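Side-chain contacts in HpcH/HpaI aldolase/citrate lyase family protein (Burkholderia cenocepacia, PDB 4MF4), which belongs to the HpcH/HpaI aldolase/citrate lyase family and folds as a closed eight-stranded parallel beta/alpha barrel of the TIM type: residues Asp202-Pro206 with Asp207-Ala211; Thr248-Asp252 with Val253-Leu257. All coordinates share one frame; numbering follows the deposited sequence.

Contact 1. Residues Asp202-Pro206 with Asp207-Ala211; sequences DIRHP and DVETA
His205 caps the N-terminus of helix 206-222 with its own ring: ND1 accepts from Asp207 N at 3.1 Å, an N-cap in which an imidazole does the work more often done by Ser, Thr or Asp. With CG anti to the backbone N (chi1 -171°) the ring is placed beside the first turn, ND1 facing Asp207 N, and the donor sits 27° out of the ring plane. The Asp207 side chain runs alongside, pointing the same way, its OD2 3.4 Å from His205 CE1 and its carboxylate turned steeply against the ring. Pro206 fills the first turn, where its lack of an N-H costs no helical bond; its CD lies above the rim of one imidazole face, and the ring also stacks with His199. Glu209 N bonds to His205 O at 3.0 Å, and its side chain lies beside that of Arg204, OE2 3.6 Å from Arg204 CG, the charged groups not touching. Behind the cap, Val208 turns CG1 to Ile203 O at 3.4 Å and packs on Ala194 of helix 190-196. Pro206 O is gripped from opposite faces of its carbonyl plane by Thr210 N and Thr210 OG1, one turn on, each at 2.8 Å.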
loop_
_atom_site.group_PDB
_atom_site.type_symbol
_atom_site.label_atom_id
_atom_site.label_comp_id
_atom_site.label_asym_id
_atom_site.label_seq_id
_atom_site.Cartn_x
_atom_site.Cartn_y
_atom_site.Cartn_z
ATOM N N ASP A 202 -33.671 -16.790 -5.194
ATOM C CA ASP A 202 -35.112 -16.679 -4.999
ATOM C C ASP A 202 -35.470 -16.462 -3.523
ATOM O O ASP A 202 -36.033 -17.351 -2.889
ATOM C CB ASP A 202 -35.778 -17.964 -5.543
ATOM C CG ASP A 202 -37.316 -17.875 -5.605
ATOM O OD1 ASP A 202 -37.891 -16.773 -5.444
ATOM O OD2 ASP A 202 -37.930 -18.949 -5.745
ATOM N N ILE A 203 -35.166 -15.275 -2.965
ATOM C CA ILE A 203 -35.415 -15.049 -1.532
ATOM C C ILE A 203 -36.905 -14.972 -1.165
ATOM O O ILE A 203 -37.246 -15.087 0.007
ATOM C CB ILE A 203 -34.676 -13.812 -0.970
ATOM C CG1 ILE A 203 -35.281 -12.518 -1.501
ATOM C CG2 ILE A 203 -33.187 -13.882 -1.289
ATOM C CD1 ILE A 203 -34.929 -11.294 -0.663
ATOM N N ARG A 204 -37.797 -14.813 -2.144
ATOM C CA ARG A 204 -39.245 -14.815 -1.843
ATOM C C ARG A 204 -39.932 -16.173 -2.018
ATOM O O ARG A 204 -41.151 -16.246 -1.915
ATOM C CB ARG A 204 -40.003 -13.795 -2.687
ATOM C CG ARG A 204 -39.851 -12.343 -2.262
ATOM C CD ARG A 204 -40.560 -11.425 -3.258
ATOM N NE ARG A 204 -40.049 -11.650 -4.625
ATOM C CZ ARG A 204 -39.464 -10.742 -5.410
ATOM N NH1 ARG A 204 -39.317 -9.474 -5.025
ATOM N NH2 ARG A 204 -39.034 -11.104 -6.613
ATOM N N HIS A 205 -39.185 -17.244 -2.270
ATOM C CA HIS A 205 -39.798 -18.559 -2.245
ATOM C C HIS A 205 -40.423 -18.786 -0.870
ATOM O O HIS A 205 -39.808 -18.460 0.159
ATOM C CB HIS A 205 -38.786 -19.652 -2.570
ATOM C CG HIS A 205 -39.408 -20.989 -2.770
ATOM N ND1 HIS A 205 -39.718 -21.814 -1.713
ATOM C CD2 HIS A 205 -39.811 -21.637 -3.891
ATOM C CE1 HIS A 205 -40.270 -22.923 -2.173
ATOM N NE2 HIS A 205 -40.340 -22.841 -3.491
ATOM N N PRO A 206 -41.649 -19.323 -0.827
ATOM C CA PRO A 206 -42.353 -19.463 0.462
ATOM C C PRO A 206 -41.596 -20.219 1.570
ATOM O O PRO A 206 -41.782 -19.961 2.760
ATOM C CB PRO A 206 -43.652 -20.198 0.084
ATOM C CG PRO A 206 -43.680 -20.303 -1.404
ATOM C CD PRO A 206 -42.564 -19.493 -1.971
ATOM N N ASP A 207 -40.787 -21.190 1.181
ATOM C CA ASP A 207 -40.036 -21.946 2.140
ATOM C C ASP A 207 -38.938 -21.085 2.729
ATOM O O ASP A 207 -38.630 -21.220 3.897
ATOM C CB ASP A 207 -39.448 -23.183 1.496
ATOM C CG ASP A 207 -40.507 -24.202 1.149
ATOM O OD1 ASP A 207 -41.661 -24.070 1.622
ATOM O OD2 ASP A 207 -40.170 -25.139 0.429
ATOM N N VAL A 208 -38.374 -20.194 1.921
ATOM C CA VAL A 208 -37.388 -19.235 2.423
ATOM C C VAL A 208 -38.058 -18.218 3.345
ATOM O O VAL A 208 -37.506 -17.892 4.421
ATOM C CB VAL A 208 -36.652 -18.491 1.307
ATOM C CG1 VAL A 208 -35.679 -17.483 1.912
ATOM C CG2 VAL A 208 -35.911 -19.455 0.402
ATOM N N GLU A 209 -39.246 -17.743 2.966
ATOM C CA GLU A 209 -40.001 -16.789 3.836
ATOM C C GLU A 209 -40.379 -17.454 5.150
ATOM O O GLU A 209 -40.287 -16.826 6.194
ATOM C CB GLU A 209 -41.214 -16.145 3.113
ATOM C CG GLU A 209 -40.733 -15.208 1.997
ATOM C CD GLU A 209 -41.794 -14.307 1.369
ATOM O OE1 GLU A 209 -42.992 -14.663 1.336
ATOM O OE2 GLU A 209 -41.410 -13.245 0.843
ATOM N N THR A 210 -40.728 -18.749 5.114
ATOM C CA THR A 210 -41.015 -19.520 6.312
ATOM C C THR A 210 -39.809 -19.663 7.243
ATOM O O THR A 210 -39.939 -19.517 8.468
ATOM C CB THR A 210 -41.551 -20.928 5.964
ATOM O OG1 THR A 210 -42.767 -20.811 5.228
ATOM C CG2 THR A 210 -41.813 -21.741 7.204
ATOM N N ALA A 211 -38.634 -19.921 6.657
ATOM C CA ALA A 211 -37.452 -20.005 7.444
ATOM C C ALA A 211 -37.140 -18.656 8.105
ATOM O O ALA A 211 -36.839 -18.612 9.309
ATOM C CB ALA A 211 -36.285 -20.487 6.614
#

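Contact 2. Residues Thr248-Asp252 with Val253-Leu257; sequences TVSAD and VSWLL
Strand 248-251 runs into helix 253-257 without a loop, their directions 66° apart, and Trp255 on the helix's first turn reaches back to Val249 on the strand. The indole NE1 gives its hydrogen to Val249 O at 2.7 Å, almost straight at 177°; the oxygen lies in the indole plane, whereas the nitrogen is tilted well off the carbonyl plane. Val249 is the centre of an inverse gamma turn near the end of the last barrel strand. Trp255 CG stands beside its backbone N (chi1 -71°), which lays the indole back along the strand end. Its CZ2 then meets Val249 CG1 at 3.9 Å, while Ser250 CB approaches NE1 obliquely. Ala263 of a second subunit packs on both Val249 and Trp255.

On another side of the junction, Ser250 OG and Ser254 OG share a water that lies 3.2 Å from Ser250 OG and 2.8 Å from Ser254 OG. Ala251, the N-cap residue, brings its methyl near Ser254 OG, and its carbonyl accepts from Trp255 N. Asp252 bends its carboxylate back toward the helix start, with OD1 2.6 Å from Val253 N in a weak, bent bond. The stronger partners of that carboxylate are Ser33 N for OD1 and Leu34 N for OD2, in the segment after strand 27-32. The buried carboxylate is thus held by backbone N-H groups at the start of the helix and beyond strand 27-32, which would probably favour its anionic form, while the straight indole N-H bond ties the helix's first turn to Val249 O of the strand.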
loop_
_atom_site.group_PDB
_atom_site.type_symbol
_atom_site.label_atom_id
_atom_site.label_comp_id
_atom_site.label_asym_id
_atom_site.label_seq_id
_atom_site.Cartn_x
_atom_site.Cartn_y
_atom_site.Cartn_z
ATOM N N THR A 248 -29.976 -3.690 7.701
ATOM C CA THR A 248 -28.967 -3.198 6.777
ATOM C C THR A 248 -29.695 -2.664 5.552
ATOM O O THR A 248 -30.394 -3.414 4.901
ATOM C CB THR A 248 -28.021 -4.315 6.256
ATOM O OG1 THR A 248 -27.587 -5.185 7.297
ATOM C CG2 THR A 248 -26.806 -3.736 5.613
ATOM N N VAL A 249 -29.503 -1.377 5.238
ATOM C CA VAL A 249 -30.099 -0.728 4.067
ATOM C C VAL A 249 -29.132 -0.851 2.886
ATOM O O VAL A 249 -28.511 0.134 2.441
ATOM C CB VAL A 249 -30.491 0.758 4.348
ATOM C CG1 VAL A 249 -31.346 1.316 3.230
ATOM C CG2 VAL A 249 -31.254 0.931 5.647
ATOM N N SER A 250 -28.983 -2.087 2.411
ATOM C CA SER A 250 -28.088 -2.438 1.314
ATOM C C SER A 250 -26.616 -2.061 1.581
ATOM O O SER A 250 -26.170 -2.081 2.714
ATOM C CB SER A 250 -28.632 -1.869 -0.004
ATOM O OG SER A 250 -27.999 -2.414 -1.156
ATOM N N ALA A 251 -25.872 -1.717 0.536
ATOM C CA ALA A 251 -24.385 -1.620 0.573
ATOM C C ALA A 251 -23.952 -0.391 -0.203
ATOM O O ALA A 251 -24.671 0.074 -1.149
ATOM C CB ALA A 251 -23.770 -2.876 -0.057
ATOM N N ASP A 252 -22.799 0.131 0.202
ATOM C CA ASP A 252 -22.192 1.306 -0.428
ATOM C C ASP A 252 -22.103 1.166 -1.947
ATOM O O ASP A 252 -22.560 2.061 -2.663
ATOM C CB ASP A 252 -20.791 1.605 0.172
ATOM C CG ASP A 252 -19.827 0.416 0.124
ATOM O OD1 ASP A 252 -20.165 -0.707 -0.342
ATOM O OD2 ASP A 252 -18.666 0.619 0.537
ATOM N N VAL A 253 -21.569 0.045 -2.437
ATOM C CA VAL A 253 -21.335 -0.078 -3.873
ATOM C C VAL A 253 -22.662 -0.141 -4.639
ATOM O O VAL A 253 -22.749 0.334 -5.763
ATOM C CB VAL A 253 -20.459 -1.306 -4.223
ATOM C CG1 VAL A 253 -21.120 -2.618 -3.854
ATOM C CG2 VAL A 253 -20.108 -1.319 -5.684
ATOM N N SER A 254 -23.681 -0.764 -4.036
ATOM C CA SER A 254 -24.999 -0.858 -4.657
ATOM C C SER A 254 -25.655 0.529 -4.802
ATOM O O SER A 254 -26.224 0.887 -5.846
ATOM C CB SER A 254 -25.879 -1.803 -3.834
ATOM O OG SER A 254 -25.241 -3.079 -3.721
ATOM N N TRP A 255 -25.584 1.321 -3.744
ATOM C CA TRP A 255 -26.141 2.696 -3.816
ATOM C C TRP A 255 -25.396 3.567 -4.810
ATOM O O TRP A 255 -26.030 4.344 -5.535
ATOM C CB TRP A 255 -26.141 3.373 -2.445
ATOM C CG TRP A 255 -27.199 2.724 -1.537
ATOM C CD1 TRP A 255 -26.987 2.053 -0.367
ATOM C CD2 TRP A 255 -28.611 2.741 -1.731
ATOM N NE1 TRP A 255 -28.171 1.618 0.155
ATOM C CE2 TRP A 255 -29.185 2.014 -0.671
ATOM C CE3 TRP A 255 -29.444 3.248 -2.739
ATOM C CZ2 TRP A 255 -30.535 1.812 -0.557
ATOM C CZ3 TRP A 255 -30.808 3.065 -2.612
ATOM C CH2 TRP A 255 -31.339 2.324 -1.541
ATOM N N LEU A 256 -24.071 3.409 -4.846
ATOM C CA LEU A 256 -23.236 4.145 -5.774
ATOM C C LEU A 256 -23.603 3.897 -7.222
ATOM O O LEU A 256 -23.745 4.842 -8.005
ATOM C CB LEU A 256 -21.745 3.793 -5.549
ATOM C CG LEU A 256 -20.738 4.422 -6.491
ATOM C CD1 LEU A 256 -20.758 5.929 -6.429
ATOM C CD2 LEU A 256 -19.347 3.925 -6.182
ATOM N N LEU A 257 -23.780 2.626 -7.580
ATOM C CA LEU A 257 -24.206 2.268 -8.920
ATOM C C LEU A 257 -25.632 2.736 -9.208
ATOM O O LEU A 257 -25.905 3.333 -10.260
ATOM C CB LEU A 257 -24.113 0.750 -9.127
ATOM C CG LEU A 257 -22.702 0.312 -9.455
ATOM C CD1 LEU A 257 -22.487 -1.166 -9.173
ATOM C CD2 LEU A 257 -22.350 0.662 -10.905
HETATM O O HOH W 1 -26.251 -4.975 -1.862
#

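In the fold
Both contacts mark the start of a helix in the same closed parallel barrel, but at different depths. Contact 1 is a surface feature, its centre about 22 Å from the centre of the chain, where a loop after helix 190-196 enters helix 206-222, the helix that precedes strand 225-230. Contact 2 is buried, its centre about 16 Å from that of the chain, where the eighth strand, 246-251, passes into the C-terminal helix 252-268. Strands 225-230 and 246-251 are neighbours, yet the contacts do not touch: their centres are about 23 Å apart and their nearest atoms about 11 Å. Two other subunits pack on contact 2, whereas no other chain of the six-chain assembly reaches contact 1.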